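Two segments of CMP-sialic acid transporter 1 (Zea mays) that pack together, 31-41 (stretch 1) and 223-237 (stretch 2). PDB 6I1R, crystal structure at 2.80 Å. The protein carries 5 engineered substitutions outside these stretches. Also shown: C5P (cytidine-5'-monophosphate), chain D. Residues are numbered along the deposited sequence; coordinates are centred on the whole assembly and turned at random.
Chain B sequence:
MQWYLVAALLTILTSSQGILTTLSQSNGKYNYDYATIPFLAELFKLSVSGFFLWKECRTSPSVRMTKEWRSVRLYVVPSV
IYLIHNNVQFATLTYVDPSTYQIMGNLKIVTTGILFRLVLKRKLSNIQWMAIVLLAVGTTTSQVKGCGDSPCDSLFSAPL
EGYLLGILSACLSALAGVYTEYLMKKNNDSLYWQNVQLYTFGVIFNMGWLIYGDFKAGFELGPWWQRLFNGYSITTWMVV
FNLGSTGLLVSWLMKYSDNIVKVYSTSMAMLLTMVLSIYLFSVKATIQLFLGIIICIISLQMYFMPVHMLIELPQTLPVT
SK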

ATOM      1  N   ASN B  31       8.043  -1.039  -1.623  1.00 83.91           N
ATOM      2  CA  ASN B  31       8.750  -2.216  -1.115  1.00 83.24           C
ATOM      3  C   ASN B  31       9.083  -2.046   0.377  1.00 83.10           C
ATOM      4  O   ASN B  31       9.655  -2.952   0.984  1.00 81.31           O
ATOM      5  CB  ASN B  31      10.026  -2.488  -1.920  1.00 82.28           C
ATOM      6  CG  ASN B  31      10.267  -3.962  -2.175  1.00 80.98           C
ATOM      7  OD1 ASN B  31       9.473  -4.616  -2.848  1.00 80.71           O
ATOM      8  ND2 ASN B  31      11.363  -4.489  -1.656  1.00 80.11           N
ATOM      9  N   TYR B  32       8.704  -0.914   0.973  1.00 83.41           N
ATOM     10  CA  TYR B  32       9.195  -0.517   2.302  1.00 84.30           C
ATOM     11  C   TYR B  32       8.020  -0.036   3.164  1.00 85.52           C
ATOM     12  O   TYR B  32       6.859  -0.252   2.815  1.00 85.32           O
ATOM     13  CB  TYR B  32      10.261   0.571   2.149  1.00 83.36           C
ATOM     14  CG  TYR B  32       9.777   1.782   1.397  1.00 83.39           C
ATOM     15  CD1 TYR B  32       9.754   1.833   0.035  1.00 83.60           C
ATOM     16  CD2 TYR B  32       9.294   2.889   2.024  1.00 83.61           C
ATOM     17  CE1 TYR B  32       9.294   2.929  -0.673  1.00 83.81           C
ATOM     18  CE2 TYR B  32       8.846   4.003   1.330  1.00 83.72           C
ATOM     19  CZ  TYR B  32       8.832   4.041  -0.035  1.00 83.26           C
ATOM     20  OH  TYR B  32       8.381   5.124  -0.734  1.00 81.30           O
ATOM     21  N   ASP B  33       8.341   0.610   4.284  1.00 87.38           N
ATOM     22  CA  ASP B  33       7.350   1.166   5.199  1.00 88.74           C
ATOM     23  C   ASP B  33       7.364   2.697   5.085  1.00 89.18           C
ATOM     24  O   ASP B  33       8.393   3.333   5.325  1.00 89.43           O
ATOM     25  CB  ASP B  33       7.631   0.718   6.639  1.00 90.05           C
ATOM     26  CG  ASP B  33       6.408   0.275   7.429  1.00 91.75           C
ATOM     27  OD1 ASP B  33       5.279   0.613   7.018  1.00 93.38           O
ATOM     28  OD2 ASP B  33       6.596  -0.401   8.459  1.00 93.39           O
ATOM     29  N   TYR B  34       6.215   3.277   4.738  1.00 89.09           N
ATOM     30  CA  TYR B  34       6.032   4.729   4.763  1.00 89.27           C
ATOM     31  C   TYR B  34       5.637   5.170   6.182  1.00 86.74           C
ATOM     32  O   TYR B  34       5.233   6.313   6.392  1.00 87.66           O
ATOM     33  CB  TYR B  34       5.001   5.146   3.707  1.00 91.79           C
ATOM     34  CG  TYR B  34       5.051   6.584   3.245  1.00 94.20           C
ATOM     35  CD1 TYR B  34       6.007   7.478   3.710  1.00 95.67           C
ATOM     36  CD2 TYR B  34       4.151   7.048   2.298  1.00 95.97           C
ATOM     37  CE1 TYR B  34       6.047   8.793   3.273  1.00 96.43           C
ATOM     38  CE2 TYR B  34       4.179   8.357   1.846  1.00 96.44           C
ATOM     39  CZ  TYR B  34       5.131   9.235   2.335  1.00 96.31           C
ATOM     40  OH  TYR B  34       5.170  10.528   1.898  1.00 94.30           O
ATOM     41  N   ALA B  35       5.737   4.260   7.148  1.00 83.11           N
ATOM     42  CA  ALA B  35       5.572   4.591   8.560  1.00 81.34           C
ATOM     43  C   ALA B  35       6.893   5.126   9.127  1.00 78.53           C
ATOM     44  O   ALA B  35       6.889   5.968  10.025  1.00 78.04           O
ATOM     45  CB  ALA B  35       5.105   3.374   9.321  1.00 81.64           C
ATOM     46  N   THR B  36       8.012   4.641   8.588  1.00 75.70           N
ATOM     47  CA  THR B  36       9.345   4.919   9.131  1.00 73.59           C
ATOM     48  C   THR B  36       9.977   6.153   8.472  1.00 71.28           C
ATOM     49  O   THR B  36      10.929   6.709   9.020  1.00 71.15           O
ATOM     50  CB  THR B  36      10.270   3.707   8.953  1.00 74.40           C
ATOM     51  OG1 THR B  36      10.105   3.215   7.622  1.00 75.57           O
ATOM     52  CG2 THR B  36       9.988   2.596   9.942  1.00 74.99           C
ATOM     53  N   ILE B  37       9.480   6.574   7.308  1.00 67.61           N
ATOM     54  CA  ILE B  37      10.118   7.670   6.558  1.00 65.39           C
ATOM     55  C   ILE B  37      10.031   8.979   7.355  1.00 64.38           C
ATOM     56  O   ILE B  37      11.033   9.683   7.465  1.00 63.59           O
ATOM     57  CB  ILE B  37       9.528   7.803   5.138  1.00 64.76           C
ATOM     58  CG1 ILE B  37      10.177   6.793   4.189  1.00 64.65           C
ATOM     59  CG2 ILE B  37       9.650   9.231   4.615  1.00 64.60           C
ATOM     60  CD1 ILE B  37       9.619   6.809   2.792  1.00 65.50           C
ATOM     61  N   PRO B  38       8.846   9.317   7.905  1.00 63.44           N
ATOM     62  CA  PRO B  38       8.711  10.560   8.681  1.00 62.13           C
ATOM     63  C   PRO B  38       9.698  10.636   9.856  1.00 61.46           C
ATOM     64  O   PRO B  38      10.131  11.728  10.220  1.00 60.62           O
ATOM     65  CB  PRO B  38       7.270  10.556   9.208  1.00 62.32           C
ATOM     66  CG  PRO B  38       6.540   9.695   8.220  1.00 62.80           C
ATOM     67  CD  PRO B  38       7.550   8.630   7.859  1.00 63.56           C
ATOM     68  N   PHE B  39      10.037   9.483  10.431  1.00 61.41           N
ATOM     69  CA  PHE B  39      11.022   9.400  11.510  1.00 62.07           C
ATOM     70  C   PHE B  39      12.409   9.778  10.973  1.00 60.43           C
ATOM     71  O   PHE B  39      13.073  10.655  11.525  1.00 60.05           O
ATOM     72  CB  PHE B  39      11.009   8.000  12.131  1.00 64.13           C
ATOM     73  CG  PHE B  39      12.077   7.741  13.163  1.00 64.73           C
ATOM     74  CD1 PHE B  39      11.916   8.156  14.477  1.00 65.67           C
ATOM     75  CD2 PHE B  39      13.240   7.067  12.822  1.00 64.86           C
ATOM     76  CE1 PHE B  39      12.899   7.910  15.424  1.00 66.86           C
ATOM     77  CE2 PHE B  39      14.221   6.820  13.771  1.00 65.81           C
ATOM     78  CZ  PHE B  39      14.049   7.243  15.069  1.00 66.67           C
ATOM     79  N   LEU B  40      12.828   9.120   9.892  1.00 59.37           N
ATOM     80  CA  LEU B  40      14.126   9.399   9.264  1.00 57.96           C
ATOM     81  C   LEU B  40      14.151  10.832   8.720  1.00 56.45           C
ATOM     82  O   LEU B  40      15.188  11.493   8.768  1.00 56.75           O
ATOM     83  CB  LEU B  40      14.384   8.396   8.134  1.00 58.28           C
ATOM     84  CG  LEU B  40      14.533   6.932   8.546  1.00 58.35           C
ATOM     85  CD1 LEU B  40      14.977   6.089   7.361  1.00 58.42           C
ATOM     86  CD2 LEU B  40      15.511   6.777   9.702  1.00 57.95           C
ATOM     87  N   ALA B  41      13.020  11.301   8.198  1.00 56.09           N
ATOM     88  CA  ALA B  41      12.926  12.654   7.648  1.00 56.77           C
ATOM     89  C   ALA B  41      13.142  13.684   8.763  1.00 57.70           C
ATOM     90  O   ALA B  41      13.834  14.677   8.554  1.00 56.52           O
ATOM     91  CB  ALA B  41      11.597  12.853   6.961  1.00 56.14           C
ATOM     92  N   PRO B 223      10.321  -5.635  15.907  1.00 80.05           N
ATOM     93  CA  PRO B 223      10.394  -4.289  16.464  1.00 78.64           C
ATOM     94  C   PRO B 223      10.767  -3.241  15.403  1.00 77.36           C
ATOM     95  O   PRO B 223      11.481  -3.545  14.445  1.00 72.79           O
ATOM     96  CB  PRO B 223      11.471  -4.392  17.552  1.00 78.67           C
ATOM     97  CG  PRO B 223      12.427  -5.416  17.005  1.00 79.52           C
ATOM     98  CD  PRO B 223      11.558  -6.371  16.212  1.00 80.09           C
ATOM     99  N   TRP B 224      10.290  -2.015  15.614  1.00 78.70           N
ATOM    100  CA  TRP B 224      10.390  -0.918  14.642  1.00 80.09           C
ATOM    101  C   TRP B 224      11.852  -0.633  14.263  1.00 83.52           C
ATOM    102  O   TRP B 224      12.133  -0.308  13.110  1.00 83.97           O
ATOM    103  CB  TRP B 224       9.708   0.342  15.193  1.00 79.05           C
ATOM    104  CG  TRP B 224      10.424   0.962  16.355  1.00 78.90           C
ATOM    105  CD1 TRP B 224      10.236   0.691  17.680  1.00 78.64           C
ATOM    106  CD2 TRP B 224      11.459   1.960  16.296  1.00 77.59           C
ATOM    107  NE1 TRP B 224      11.079   1.449  18.448  1.00 77.94           N
ATOM    108  CE2 TRP B 224      11.842   2.236  17.627  1.00 77.86           C
ATOM    109  CE3 TRP B 224      12.099   2.642  15.255  1.00 76.86           C
ATOM    110  CZ2 TRP B 224      12.833   3.166  17.937  1.00 78.27           C
ATOM    111  CZ3 TRP B 224      13.078   3.562  15.564  1.00 77.34           C
ATOM    112  CH2 TRP B 224      13.439   3.818  16.887  1.00 77.93           C
ATOM    113  N   TRP B 225      12.768  -0.734  15.225  1.00 86.11           N
ATOM    114  CA  TRP B 225      14.175  -0.369  14.991  1.00 88.23           C
ATOM    115  C   TRP B 225      14.863  -1.414  14.100  1.00 91.58           C
ATOM    116  O   TRP B 225      15.685  -1.060  13.250  1.00 92.88           O
ATOM    117  CB  TRP B 225      14.929  -0.155  16.314  1.00 88.85           C
ATOM    118  CG  TRP B 225      14.832  -1.278  17.304  1.00 88.98           C
ATOM    119  CD1 TRP B 225      13.955  -1.377  18.345  1.00 88.62           C
ATOM    120  CD2 TRP B 225      15.663  -2.450  17.370  1.00 89.59           C
ATOM    121  NE1 TRP B 225      14.172  -2.535  19.043  1.00 89.19           N
ATOM    122  CE2 TRP B 225      15.214  -3.213  18.469  1.00 89.53           C
ATOM    123  CE3 TRP B 225      16.734  -2.933  16.607  1.00 89.92           C
ATOM    124  CZ2 TRP B 225      15.800  -4.429  18.820  1.00 90.17           C
ATOM    125  CZ3 TRP B 225      17.312  -4.135  16.954  1.00 90.25           C
ATOM    126  CH2 TRP B 225      16.850  -4.871  18.047  1.00 90.10           C
ATOM    127  N   GLN B 226      14.523  -2.686  14.287  1.00 94.72           N
ATOM    128  CA  GLN B 226      15.072  -3.776  13.471  1.00 96.47           C
ATOM    129  C   GLN B 226      14.546  -3.656  12.033  1.00 98.10           C
ATOM    130  O   GLN B 226      15.297  -3.797  11.067  1.00 99.04           O
ATOM    131  CB  GLN B 226      14.693  -5.123  14.089  1.00 96.64           C
ATOM    132  CG  GLN B 226      15.414  -6.317  13.481  1.00 96.97           C
ATOM    133  CD  GLN B 226      14.942  -7.622  14.074  1.00 96.77           C
ATOM    134  OE1 GLN B 226      13.747  -7.912  14.120  1.00 95.00           O
ATOM    135  NE2 GLN B 226      15.884  -8.430  14.530  1.00 96.51           N
ATOM    136  N   ARG B 227      13.254  -3.367  11.917  1.00 99.61           N
ATOM    137  CA  ARG B 227      12.541  -3.306  10.637  1.00100.80           C
ATOM    138  C   ARG B 227      12.895  -2.020   9.872  1.00100.45           C
ATOM    139  O   ARG B 227      12.653  -1.930   8.666  1.00 98.49           O
ATOM    140  CB  ARG B 227      11.036  -3.373  10.922  1.00102.26           C
ATOM    141  CG  ARG B 227      10.149  -3.553   9.699  1.00103.49           C
ATOM    142  CD  ARG B 227       8.717  -3.868  10.096  1.00104.08           C
ATOM    143  NE  ARG B 227       8.104  -2.817  10.902  1.00104.70           N
ATOM    144  CZ  ARG B 227       8.033  -2.814  12.233  1.00104.44           C
ATOM    145  NH1 ARG B 227       7.425  -1.817  12.856  1.00102.92           N
ATOM    146  NH2 ARG B 227       8.565  -3.797  12.938  1.00104.20           N
ATOM    147  N   LEU B 228      13.502  -1.057  10.567  1.00100.60           N
ATOM    148  CA  LEU B 228      13.585   0.350  10.133  1.00100.12           C
ATOM    149  C   LEU B 228      14.111   0.482   8.696  1.00 99.39           C
ATOM    150  O   LEU B 228      13.652   1.354   7.965  1.00 99.31           O
ATOM    151  CB  LEU B 228      14.492   1.114  11.102  1.00100.46           C
ATOM    152  CG  LEU B 228      14.434   2.638  10.998  1.00100.80           C
ATOM    153  CD1 LEU B 228      13.487   3.219  12.039  1.00100.24           C
ATOM    154  CD2 LEU B 228      15.821   3.246  11.147  1.00100.92           C
ATOM    155  N   PHE B 229      15.069  -0.354   8.299  1.00 99.08           N
ATOM    156  CA  PHE B 229      15.767  -0.177   7.015  1.00 98.44           C
ATOM    157  C   PHE B 229      15.187  -1.096   5.929  1.00 96.38           C
ATOM    158  O   PHE B 229      15.632  -1.033   4.784  1.00 97.41           O
ATOM    159  CB  PHE B 229      17.270  -0.428   7.187  1.00 99.60           C
ATOM    160  CG  PHE B 229      18.104   0.805   7.436  1.00100.55           C
ATOM    161  CD1 PHE B 229      17.692   1.780   8.332  1.00101.15           C
ATOM    162  CD2 PHE B 229      19.319   0.977   6.788  1.00101.67           C
ATOM    163  CE1 PHE B 229      18.467   2.909   8.559  1.00101.05           C
ATOM    164  CE2 PHE B 229      20.095   2.104   7.019  1.00101.54           C
ATOM    165  CZ  PHE B 229      19.667   3.067   7.905  1.00101.07           C
ATOM    166  N   ASN B 230      14.199  -1.927   6.260  1.00 93.67           N
ATOM    167  CA  ASN B 230      13.728  -2.963   5.327  1.00 91.67           C
ATOM    168  C   ASN B 230      13.182  -2.316   4.045  1.00 90.13           C
ATOM    169  O   ASN B 230      12.494  -1.294   4.091  1.00 90.07           O
ATOM    170  CB  ASN B 230      12.671  -3.876   5.957  1.00 91.27           C
ATOM    171  CG  ASN B 230      13.260  -4.962   6.836  1.00 91.09           C
ATOM    172  OD1 ASN B 230      14.390  -5.397   6.630  1.00 91.09           O
ATOM    173  ND2 ASN B 230      12.492  -5.419   7.810  1.00 92.22           N
ATOM    174  N   GLY B 231      13.527  -2.917   2.907  1.00 88.54           N
ATOM    175  CA  GLY B 231      12.983  -2.531   1.603  1.00 87.04           C
ATOM    176  C   GLY B 231      13.527  -1.207   1.088  1.00 86.44           C
ATOM    177  O   GLY B 231      13.150  -0.780  -0.007  1.00 85.87           O
ATOM    178  N   TYR B 232      14.421  -0.568   1.844  1.00 85.46           N
ATOM    179  CA  TYR B 232      14.852   0.802   1.548  1.00 84.80           C
ATOM    180  C   TYR B 232      15.757   0.816   0.313  1.00 84.21           C
ATOM    181  O   TYR B 232      16.922   0.427   0.377  1.00 83.93           O
ATOM    182  CB  TYR B 232      15.570   1.431   2.747  1.00 84.80           C
ATOM    183  CG  TYR B 232      14.681   2.241   3.655  1.00 84.00           C
ATOM    184  CD1 TYR B 232      13.743   1.635   4.476  1.00 83.28           C
ATOM    185  CD2 TYR B 232      14.772   3.624   3.689  1.00 84.27           C
ATOM    186  CE1 TYR B 232      12.921   2.380   5.305  1.00 82.65           C
ATOM    187  CE2 TYR B 232      13.959   4.382   4.514  1.00 83.78           C
ATOM    188  CZ  TYR B 232      13.030   3.759   5.327  1.00 83.06           C
ATOM    189  OH  TYR B 232      12.228   4.503   6.143  1.00 83.20           O
ATOM    190  N   SER B 233      15.199   1.276  -0.803  1.00 83.96           N
ATOM    191  CA  SER B 233      15.955   1.465  -2.035  1.00 84.98           C
ATOM    192  C   SER B 233      16.693   2.808  -1.981  1.00 84.34           C
ATOM    193  O   SER B 233      16.619   3.527  -0.981  1.00 85.10           O
ATOM    194  CB  SER B 233      15.044   1.385  -3.233  1.00 86.41           C
ATOM    195  OG  SER B 233      13.966   2.294  -3.103  1.00 89.99           O
ATOM    196  N   ILE B 234      17.420   3.122  -3.050  1.00 83.99           N
ATOM    197  CA  ILE B 234      17.986   4.457  -3.236  1.00 83.94           C
ATOM    198  C   ILE B 234      16.827   5.458  -3.331  1.00 84.36           C
ATOM    199  O   ILE B 234      16.836   6.476  -2.622  1.00 82.86           O
ATOM    200  CB  ILE B 234      18.913   4.514  -4.471  1.00 83.93           C
ATOM    201  CG1 ILE B 234      20.317   3.980  -4.158  1.00 84.02           C
ATOM    202  CG2 ILE B 234      18.975   5.922  -5.048  1.00 84.61           C
ATOM    203  CD1 ILE B 234      20.460   2.480  -4.289  1.00 84.13           C
ATOM    204  N   THR B 235      15.834   5.158  -4.167  1.00 85.52           N
ATOM    205  CA  THR B 235      14.705   6.102  -4.325  1.00 85.83           C
ATOM    206  C   THR B 235      14.067   6.348  -2.957  1.00 83.51           C
ATOM    207  O   THR B 235      13.748   7.487  -2.649  1.00 83.23           O
ATOM    208  CB  THR B 235      13.645   5.718  -5.373  1.00 87.25           C
ATOM    209  OG1 THR B 235      12.616   4.827  -4.945  1.00 88.98           O
ATOM    210  CG2 THR B 235      14.228   5.122  -6.623  1.00 87.73           C
ATOM    211  N   THR B 236      13.931   5.317  -2.124  1.00 80.16           N
ATOM    212  CA  THR B 236      13.396   5.515  -0.776  1.00 78.02           C
ATOM    213  C   THR B 236      14.215   6.594  -0.054  1.00 74.96           C
ATOM    214  O   THR B 236      13.644   7.485   0.570  1.00 74.25           O
ATOM    215  CB  THR B 236      13.382   4.214   0.036  1.00 78.67           C
ATOM    216  OG1 THR B 236      12.912   3.150  -0.793  1.00 80.59           O
ATOM    217  CG2 THR B 236      12.505   4.312   1.262  1.00 78.08           C
ATOM    218  N   TRP B 237      15.541   6.512  -0.159  1.00 72.79           N
ATOM    219  CA  TRP B 237      16.434   7.470   0.505  1.00 71.85           C
ATOM    220  C   TRP B 237      16.316   8.858  -0.138  1.00 72.02           C
ATOM    221  O   TRP B 237      16.516   9.866   0.546  1.00 72.59           O
ATOM    222  CB  TRP B 237      17.887   6.976   0.503  1.00 71.93           C
ATOM    223  CG  TRP B 237      18.192   5.959   1.563  1.00 71.59           C
ATOM    224  CD1 TRP B 237      18.484   4.640   1.373  1.00 71.46           C
ATOM    225  CD2 TRP B 237      18.230   6.177   2.986  1.00 71.08           C
ATOM    226  NE1 TRP B 237      18.703   4.023   2.575  1.00 71.77           N
ATOM    227  CE2 TRP B 237      18.555   4.939   3.582  1.00 71.37           C
ATOM    228  CE3 TRP B 237      18.023   7.288   3.813  1.00 70.87           C
ATOM    229  CZ2 TRP B 237      18.675   4.788   4.964  1.00 71.28           C
ATOM    230  CZ3 TRP B 237      18.142   7.138   5.177  1.00 70.81           C
ATOM    231  CH2 TRP B 237      18.464   5.904   5.743  1.00 70.96           C
TER
HETATM  232  O3P C5P D 401       7.354  16.726  10.460  1.00137.94           O
HETATM  233  P   C5P D 401       6.027  16.118  10.846  1.00137.67           P
HETATM  234  O1P C5P D 401       4.849  17.050  10.697  1.00137.21           O
HETATM  235  O2P C5P D 401       5.796  14.728  10.303  1.00137.89           O
HETATM  236  O5' C5P D 401       6.150  15.899  12.437  1.00134.90           O
HETATM  237  C5' C5P D 401       6.122  14.586  12.993  1.00131.16           C
HETATM  238  C4' C5P D 401       4.938  14.462  13.943  1.00129.83           C
HETATM  239  O4' C5P D 401       3.799  13.968  13.233  1.00130.63           O
HETATM  240  C3' C5P D 401       5.239  13.494  15.078  1.00128.99           C
HETATM  241  O3' C5P D 401       5.226  14.194  16.328  1.00126.82           O
HETATM  242  C2' C5P D 401       4.175  12.406  15.000  1.00129.70           C
HETATM  243  O2' C5P D 401       3.383  12.318  16.191  1.00129.72           O
HETATM  244  C1' C5P D 401       3.286  12.768  13.819  1.00130.59           C
HETATM  245  N1  C5P D 401       3.304  11.683  12.836  1.00131.32           N
HETATM  246  C2  C5P D 401       2.676  10.455  13.132  1.00131.00           C
HETATM  247  N3  C5P D 401       2.689   9.449  12.230  1.00130.61           N
HETATM  248  C4  C5P D 401       3.303   9.611  11.038  1.00130.84           C
HETATM  249  C5  C5P D 401       3.926  10.816  10.733  1.00131.35           C
HETATM  250  C6  C5P D 401       3.914  11.852  11.659  1.00131.55           C
HETATM  251  O2  C5P D 401       2.106  10.297  14.233  1.00131.06           O
HETATM  252  N4  C5P D 401       3.311   8.598  10.138  1.00130.89           N

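Residues that touch across the two stretches are at least 185 apart in sequence, and the stretches bury 685 Å² between them. The contact centres on Tyr232. Its CA-to-CB bond points away from stretch 1, but at chi1 -94°, between wells, the ring turns back and brings its hydroxyl to the other stretch. There Tyr232 OH donates a hydrogen bond to Thr36 OG1, 2.9 Å away and near the plane of the ring. Thr36 is a p rotamer with CA-to-CB toward stretch 2. Its OG1 in turn donates to Asp33 O, also at 2.9 Å. One small hydroxyl thus accepts from the partner stretch and ties down its own loop. Thr36 suits this buried place because its methyl serves too: CG2 lies 4.1 Å from Leu228 CD1.

Apolar side chains pack beside the tyrosine and beyond it. Leu40, in the m,t rotamer, sends CD1 to 3.5 Å from Tyr232 CE2 and 3.8 Å from Trp237 CH2, while its CD2 lies 3.8 Å from Leu228 CD2. The two methyls therefore reach different partners. Leu228 also forks: its CD1 is 3.9 Å from Phe39 CD2. The t rotamer of Phe39 presents a ring face to Trp224, whose edge meets it with planes at 72°; Phe39 CZ and Trp224 CZ3 are 3.8 Å apart. Trp224 starts sideways, and its p rotamer brings the indole to this contact.

At the other end, Tyr32 is a p rotamer with CA-to-CB toward stretch 2. Its ring turns an edge to the face of Tyr232, with centroids 5.9 Å apart. Thr236 covers one face of the Tyr32 ring. Its CG2 sits 3.5 Å from the ring centroid, nearly on the normal, in a CH-pi contact. Thr236 OG1, also over that face, is 3.5 Å from Tyr32 CD1. It shares a hydrogen bond of 2.7 Å with Ser233 OG, at the N-cap of the following helix. Tyr32 OH is hydrogen-bonded elsewhere in the structure.

The backbones come closest at Gly231, whose CA is 4.3 Å from Tyr32 CA. Gly231 CA makes a CA-H...O contact of 3.4 Å to Asn31 O. Glycine fits twice over: its phi of 73° belongs to a type II turn, and an ideal CB would lie 2.0 Å from Asn31 O, a clash.

Charge adds a looser link. Arg227 extends through t,t before bending at chi3 (p), and its NE forms a long salt bridge of 3.8 Å to Asp33 OD2.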